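Local coordinates for pentatricopeptide repeat-containing protein 10, chloroplastic (Zea mays, PDB 4M59) that binds specific single-stranded RNA sites in the chloroplast atpH and psaJ intergenic regions and shields these transcripts from exonucleases, acting as a barrier to RNA decay, at residues R78-R82 against E83-D87; H114-R118 against A119-E123; L126-F129 against A130-R133. The protein carries 4 engineered substitutions. All coordinates share one frame; numbering follows the deposited sequence.

How the contacts relate
Read from the N terminus, the three contacts follow in series, each made by one continuous piece of chain, so none nests in another or crosses it. Contact 1 closes the turn between helix 70-82 and helix 86-95, in predicted repeat PPR 1. Contact 2 closes a second turn of this kind, between helix 106-117 and helix 122-132 of predicted PPR 2, and contact 3 closes no loop, lying wholly on the last turns of helix 122-132. Contacts 1 and 2 meet where the rings of His-86 and His-114 come together at about a right angle, and both touch the second subunit. Contact 2 reaches contact 3 through Leu-116 and Leu-128, whereas contacts 1 and 3 stay about 11 Å apart at their nearest atoms.

Contact 1: residues R78-R82 against E83-D87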
# COMPACT_ATOMS: atom_id res chain seq x y z
N ARG A 78 -4.66 -37.50 4.92
CA ARG A 78 -4.58 -37.32 3.47
C ARG A 78 -5.43 -36.14 3.04
O ARG A 78 -5.05 -35.37 2.15
CB ARG A 78 -5.03 -38.59 2.74
CG ARG A 78 -5.32 -38.38 1.27
CD ARG A 78 -4.57 -39.39 0.41
NE ARG A 78 -5.47 -40.12 -0.48
CZ ARG A 78 -5.87 -41.37 -0.27
NH1 ARG A 78 -5.46 -42.03 0.80
NH2 ARG A 78 -6.69 -41.95 -1.14
N ALA A 79 -6.59 -36.00 3.66
CA ALA A 79 -7.51 -34.92 3.39
C ALA A 79 -6.97 -33.60 3.87
O ALA A 79 -6.91 -32.64 3.13
CB ALA A 79 -8.82 -35.21 4.05
N LEU A 80 -6.57 -33.56 5.13
CA LEU A 80 -6.04 -32.37 5.73
C LEU A 80 -4.91 -31.82 4.90
O LEU A 80 -4.83 -30.63 4.64
CB LEU A 80 -5.53 -32.66 7.13
CG LEU A 80 -6.61 -32.87 8.17
CD1 LEU A 80 -6.02 -32.96 9.54
CD2 LEU A 80 -7.58 -31.76 8.11
N GLY A 81 -4.03 -32.71 4.48
CA GLY A 81 -2.93 -32.31 3.64
C GLY A 81 -3.47 -31.87 2.31
O GLY A 81 -2.96 -30.94 1.71
N ARG A 82 -4.48 -32.59 1.84
CA ARG A 82 -5.08 -32.28 0.55
C ARG A 82 -5.93 -31.03 0.66
O ARG A 82 -6.18 -30.35 -0.33
CB ARG A 82 -5.93 -33.46 0.06
CG ARG A 82 -6.72 -33.17 -1.20
CD ARG A 82 -7.13 -34.45 -1.91
NE ARG A 82 -8.03 -35.26 -1.10
CZ ARG A 82 -9.17 -34.82 -0.58
NH1 ARG A 82 -9.55 -33.57 -0.77
NH2 ARG A 82 -9.93 -35.63 0.14
N GLU A 83 -6.38 -30.74 1.88
CA GLU A 83 -7.20 -29.58 2.10
C GLU A 83 -6.35 -28.51 2.73
O GLU A 83 -6.85 -27.49 3.12
CB GLU A 83 -8.35 -29.95 3.01
CG GLU A 83 -9.60 -29.19 2.81
CD GLU A 83 -10.20 -29.41 1.47
OE1 GLU A 83 -10.73 -28.44 0.90
OE2 GLU A 83 -10.17 -30.53 0.97
N GLY A 84 -5.06 -28.78 2.81
CA GLY A 84 -4.09 -27.79 3.21
C GLY A 84 -4.10 -27.43 4.67
O GLY A 84 -3.74 -26.32 5.05
N GLN A 85 -4.49 -28.37 5.51
CA GLN A 85 -4.67 -28.08 6.91
C GLN A 85 -3.54 -28.55 7.78
O GLN A 85 -3.70 -29.45 8.57
CB GLN A 85 -5.98 -28.67 7.39
CG GLN A 85 -7.15 -27.95 6.83
CD GLN A 85 -7.15 -26.53 7.24
OE1 GLN A 85 -6.74 -26.20 8.34
NE2 GLN A 85 -7.60 -25.66 6.36
N HIS A 86 -2.42 -27.89 7.65
CA HIS A 86 -1.21 -28.33 8.29
C HIS A 86 -1.22 -28.24 9.80
O HIS A 86 -0.61 -29.05 10.47
CB HIS A 86 -0.03 -27.55 7.72
CG HIS A 86 -0.04 -27.44 6.23
ND1 HIS A 86 0.19 -28.52 5.41
CD2 HIS A 86 -0.26 -26.39 5.42
CE1 HIS A 86 0.12 -28.13 4.15
NE2 HIS A 86 -0.16 -26.84 4.13
N ASP A 87 -1.89 -27.25 10.36
CA ASP A 87 -1.87 -27.07 11.80
C ASP A 87 -2.60 -28.21 12.45
O ASP A 87 -2.28 -28.61 13.56
CB ASP A 87 -2.52 -25.76 12.21
CG ASP A 87 -2.65 -25.61 13.71
OD1 ASP A 87 -1.64 -25.34 14.37
OD2 ASP A 87 -3.76 -25.76 14.22
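Leu-80 and Gln-85 make the apolar part of this local contact, with Leu-80 CD2 lying 3.6 Å from Gln-85 CB. Their side chains cross at about a right angle. Gln-85 starts with CG anti to its own carbonyl carbon (chi1 -70°) and bends at chi2, so its methylene groups stay by the leucine while the amide turns off. Trp-52 of helix 52-65 lies against both side chains, and Ala-88 and Val-89 of helix 86-95 close in on the leucine.

The charged part is a long salt bridge between neighbours, with Arg-82 NH1 3.6 Å from Glu-83 OE2. Guanidinium and carboxylate stand 83° apart, almost perpendicular, which rules out a coplanar two-pronged pairing. A bend at chi3 brings the guanidinium back along the helix, where one face looks onto Ala-79 CA. Both residues are exposed, so water probably weakens the pairing, and Arg-82 also lies against Glu-47 of helix 39-47.

The backbone carries the rest. Gln-85 N donates almost straight to Leu-80 O, though the modelled 2.4 Å is too short to be taken literally. Gly-84 N bonds weakly to Gly-81 O at 3.2 Å. Glu-83 leaves helical geometry, and Gly-84 follows with a positive phi of 73°, a value that favours glycine. Beyond it, Asp-87 is hydrogen-bonded to Ser-402 and Thr-404 of the second subunit. The paired bonds to Leu-80 O and Gly-81 O, with Gly-84 at the C-prime position, form the Schellman motif that ends helix 70-82.

Contact 2: residues H114-R118 against A119-E123; sequences HALSR and AGRYE. With nucleotides of chain D.
In the turn of a helical hairpin, the building unit of pentatricopeptide repeats, Leu-116 and Ser-117 at the end of helix 106-117 meet Arg-121 and Tyr-122 at the start of helix 122-132. Two weak backbone bonds hold the turn: Arg-121 N to Leu-116 O at 2.9 Å, and Gly-120 N to Ser-117 O at 3.4 Å. Arg-121 occupies the N-cap position and centres an inverse gamma turn. One face of its guanidinium rests on Leu-116 CD2, which is 4.0 Å from Arg-121 NH1, while its charge is met by Asp-94 in a salt bridge. Glu-368 and Arg-365 of the second subunit pack against the turn.

One turn earlier, with CG of His-114 anti to the backbone N (chi1 172°), the imidazole is carried to the RNA, where C5' of nucleotide U2 of chain D lies 3.4 Å above the ring centre. An alanine here would lack the imidazole, and would probably leave that sugar carbon without its flat support and His-86 without its ring partner. The Tyr-122 ring turns its edge to Ser-117 O, which lies near the ring plane 3.2 Å from Tyr-122 CE1.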
# COMPACT_ATOMS: atom_id res chain seq x y z
N HIS A 114 5.94 -32.67 6.43
CA HIS A 114 5.79 -31.46 5.68
C HIS A 114 5.02 -30.47 6.51
O HIS A 114 5.24 -29.28 6.42
CB HIS A 114 5.06 -31.72 4.39
CG HIS A 114 4.71 -30.48 3.65
ND1 HIS A 114 3.42 -30.18 3.28
CD2 HIS A 114 5.48 -29.46 3.21
CE1 HIS A 114 3.41 -29.03 2.64
NE2 HIS A 114 4.65 -28.57 2.59
N ALA A 115 4.10 -30.98 7.31
CA ALA A 115 3.30 -30.13 8.17
C ALA A 115 4.14 -29.54 9.27
O ALA A 115 3.92 -28.42 9.69
CB ALA A 115 2.16 -30.91 8.75
N LEU A 116 5.12 -30.30 9.74
CA LEU A 116 6.02 -29.83 10.75
C LEU A 116 7.01 -28.86 10.16
O LEU A 116 7.56 -28.02 10.86
CB LEU A 116 6.78 -30.99 11.36
CG LEU A 116 5.99 -31.93 12.23
CD1 LEU A 116 6.89 -33.02 12.70
CD2 LEU A 116 5.50 -31.14 13.39
N SER A 117 7.23 -28.98 8.87
CA SER A 117 8.19 -28.15 8.20
C SER A 117 7.59 -26.79 7.95
O SER A 117 8.28 -25.79 7.91
CB SER A 117 8.59 -28.80 6.88
OG SER A 117 9.69 -28.14 6.29
N ARG A 118 6.27 -26.77 7.76
CA ARG A 118 5.56 -25.54 7.42
C ARG A 118 5.26 -24.69 8.65
O ARG A 118 4.61 -23.65 8.54
CB ARG A 118 4.26 -25.87 6.69
CG ARG A 118 4.40 -26.00 5.19
CD ARG A 118 3.34 -25.19 4.46
NE ARG A 118 3.92 -24.33 3.44
CZ ARG A 118 3.71 -23.02 3.35
NH1 ARG A 118 4.28 -22.32 2.38
NH2 ARG A 118 2.94 -22.42 4.24
N ALA A 119 5.74 -25.12 9.80
CA ALA A 119 5.48 -24.41 11.03
C ALA A 119 6.80 -24.06 11.67
O ALA A 119 6.85 -23.49 12.75
CB ALA A 119 4.66 -25.25 11.93
N GLY A 120 7.88 -24.42 10.99
CA GLY A 120 9.20 -24.10 11.46
C GLY A 120 9.63 -25.08 12.50
O GLY A 120 10.65 -24.92 13.14
N ARG A 121 8.81 -26.11 12.71
CA ARG A 121 9.14 -27.13 13.70
C ARG A 121 10.08 -28.16 13.09
O ARG A 121 9.74 -29.34 12.97
CB ARG A 121 7.86 -27.80 14.21
CG ARG A 121 6.87 -26.83 14.82
CD ARG A 121 5.67 -27.55 15.41
NE ARG A 121 6.03 -28.36 16.57
CZ ARG A 121 5.22 -29.23 17.15
NH1 ARG A 121 3.99 -29.41 16.68
NH2 ARG A 121 5.63 -29.92 18.20
N TYR A 122 11.27 -27.70 12.72
CA TYR A 122 12.26 -28.54 12.06
C TYR A 122 12.86 -29.58 13.00
O TYR A 122 12.81 -30.78 12.73
CB TYR A 122 13.36 -27.68 11.46
CG TYR A 122 12.84 -26.57 10.57
CD1 TYR A 122 11.74 -26.77 9.75
CD2 TYR A 122 13.44 -25.32 10.56
CE1 TYR A 122 11.26 -25.76 8.94
CE2 TYR A 122 12.97 -24.30 9.75
CZ TYR A 122 11.87 -24.54 8.94
OH TYR A 122 11.39 -23.53 8.13
N GLU A 123 13.42 -29.12 14.11
CA GLU A 123 14.04 -30.01 15.08
C GLU A 123 13.10 -31.15 15.46
O GLU A 123 13.55 -32.21 15.90
CB GLU A 123 14.44 -29.23 16.34
CG GLU A 123 15.41 -28.09 16.07
CD GLU A 123 16.82 -28.57 15.81
OE1 GLU A 123 17.75 -27.73 15.79
OE2 GLU A 123 17.01 -29.79 15.62
P U D 2 2.32 -31.05 -1.34
OP1 U D 2 2.03 -29.67 -0.87
OP2 U D 2 1.92 -31.45 -2.72
O5' U D 2 3.88 -31.29 -1.19
C5' U D 2 4.53 -31.16 0.07
C4' U D 2 6.02 -31.21 -0.07
O4' U D 2 6.42 -32.48 -0.65
C3' U D 2 6.63 -30.17 -1.01
O3' U D 2 6.79 -28.91 -0.38
C2' U D 2 7.93 -30.83 -1.45
O2' U D 2 8.94 -30.66 -0.47
C1' U D 2 7.54 -32.31 -1.49
N1 U D 2 7.18 -32.77 -2.85
C2 U D 2 8.14 -33.41 -3.61
O2 U D 2 9.28 -33.61 -3.21
N3 U D 2 7.74 -33.82 -4.86
C4 U D 2 6.49 -33.66 -5.42
O4 U D 2 6.27 -34.07 -6.55
C5 U D 2 5.55 -32.99 -4.58
C6 U D 2 5.91 -32.58 -3.36

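Contact 3: residues L126-F129 against A130-R133; sequences LELF and AELR
Phe-129 and Arg-133 meet twice, through backbone and side chain. Arg-133 N donates to Phe-129 O at 3.1 Å, and the aliphatic CB, CG and CD of the arginine lie against the same oxygen. Farther out, Phe-129 CE2 sits over one face of the guanidinium, 3.7 Å from Arg-133 NH1. Ring and guanidinium are inclined by 39°, so this is no parallel stack. Arg-133 gets there by placing CG between its backbone N and carbonyl carbon (chi1 78°) and then bending at chi3. Its charge is answered by Glu-167, in a salt bridge to NH1, and NH2 is hydrogen-bonded as well.

The same i to i+4 pattern, that of an alpha-helix, fills the other three acceptors, here in the last turns of helix 122-132 in predicted repeat PPR 2. Leu-126 O receives Ala-130 N at 2.9 Å, and Leu-128 O receives Leu-132 N at 2.8 Å. The bond from Glu-131 N to Glu-127 O is the longest of the four, 3.3 Å. Arg-133 is the first residue to leave helical geometry, so its bond to Phe-129 belongs to the end of the helix.

Apolar side chains sort by neighbour. Leu-128 and Leu-132 turn to Tyr-109 of helix 106-117, while Leu-126 and Phe-129 meet Val-147 of helix 141-151. Along the helix itself, Phe-129 CD1 comes within 4.3 Å of Leu-132 CD2, and the extended Glu-131 brings OE2 to 4.1 Å from Leu-128 CD1.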
# COMPACT_ATOMS: atom_id res chain seq x y z
N LEU A 126 12.82 -33.79 12.24
CA LEU A 126 13.95 -34.70 12.18
C LEU A 126 13.79 -35.84 13.18
O LEU A 126 14.22 -36.96 12.93
CB LEU A 126 15.26 -33.95 12.44
CG LEU A 126 15.64 -32.88 11.42
CD1 LEU A 126 17.08 -32.43 11.63
CD2 LEU A 126 15.44 -33.40 10.00
N GLU A 127 13.17 -35.53 14.31
CA GLU A 127 12.95 -36.52 15.35
C GLU A 127 11.88 -37.53 14.95
O GLU A 127 11.89 -38.67 15.39
CB GLU A 127 12.57 -35.84 16.67
CG GLU A 127 13.71 -35.09 17.33
CD GLU A 127 13.26 -34.20 18.46
OE1 GLU A 127 12.03 -34.02 18.62
OE2 GLU A 127 14.12 -33.68 19.19
N LEU A 128 10.96 -37.09 14.09
CA LEU A 128 9.92 -37.97 13.59
C LEU A 128 10.46 -38.82 12.46
O LEU A 128 10.08 -39.98 12.30
CB LEU A 128 8.71 -37.16 13.11
CG LEU A 128 7.55 -37.98 12.57
CD1 LEU A 128 6.81 -38.68 13.70
CD2 LEU A 128 6.60 -37.12 11.75
N PHE A 129 11.35 -38.24 11.66
CA PHE A 129 12.00 -38.95 10.60
C PHE A 129 12.80 -40.06 11.22
O PHE A 129 12.81 -41.18 10.73
CB PHE A 129 12.91 -37.99 9.85
CG PHE A 129 13.46 -38.53 8.59
CD1 PHE A 129 12.64 -39.03 7.61
CD2 PHE A 129 14.81 -38.52 8.36
CE1 PHE A 129 13.15 -39.52 6.47
CE2 PHE A 129 15.31 -39.01 7.21
CZ PHE A 129 14.49 -39.51 6.27
N ALA A 130 13.50 -39.75 12.31
CA ALA A 130 14.32 -40.73 13.00
C ALA A 130 13.47 -41.91 13.48
O ALA A 130 13.89 -43.06 13.38
CB ALA A 130 15.04 -40.09 14.17
N GLU A 131 12.29 -41.61 13.99
CA GLU A 131 11.36 -42.64 14.44
C GLU A 131 10.83 -43.43 13.26
O GLU A 131 10.78 -44.66 13.30
CB GLU A 131 10.20 -42.00 15.20
CG GLU A 131 9.84 -42.71 16.50
CD GLU A 131 8.72 -42.01 17.25
OE1 GLU A 131 8.60 -42.22 18.47
OE2 GLU A 131 7.97 -41.24 16.62
N LEU A 132 10.45 -42.72 12.20
CA LEU A 132 9.91 -43.35 11.01
C LEU A 132 10.85 -44.42 10.47
O LEU A 132 10.40 -45.45 9.97
CB LEU A 132 9.65 -42.30 9.93
CG LEU A 132 9.62 -42.78 8.48
CD1 LEU A 132 8.91 -41.76 7.60
CD2 LEU A 132 11.03 -43.04 7.98
N ARG A 133 12.15 -44.18 10.57
CA ARG A 133 13.14 -45.12 10.06
C ARG A 133 13.68 -45.99 11.19
O ARG A 133 14.63 -46.75 11.00
CB ARG A 133 14.27 -44.39 9.35
CG ARG A 133 15.28 -43.74 10.28
CD ARG A 133 16.11 -42.70 9.54
NE ARG A 133 16.36 -43.08 8.16
CZ ARG A 133 17.27 -42.51 7.38
NH1 ARG A 133 18.02 -41.52 7.84
NH2 ARG A 133 17.43 -42.93 6.13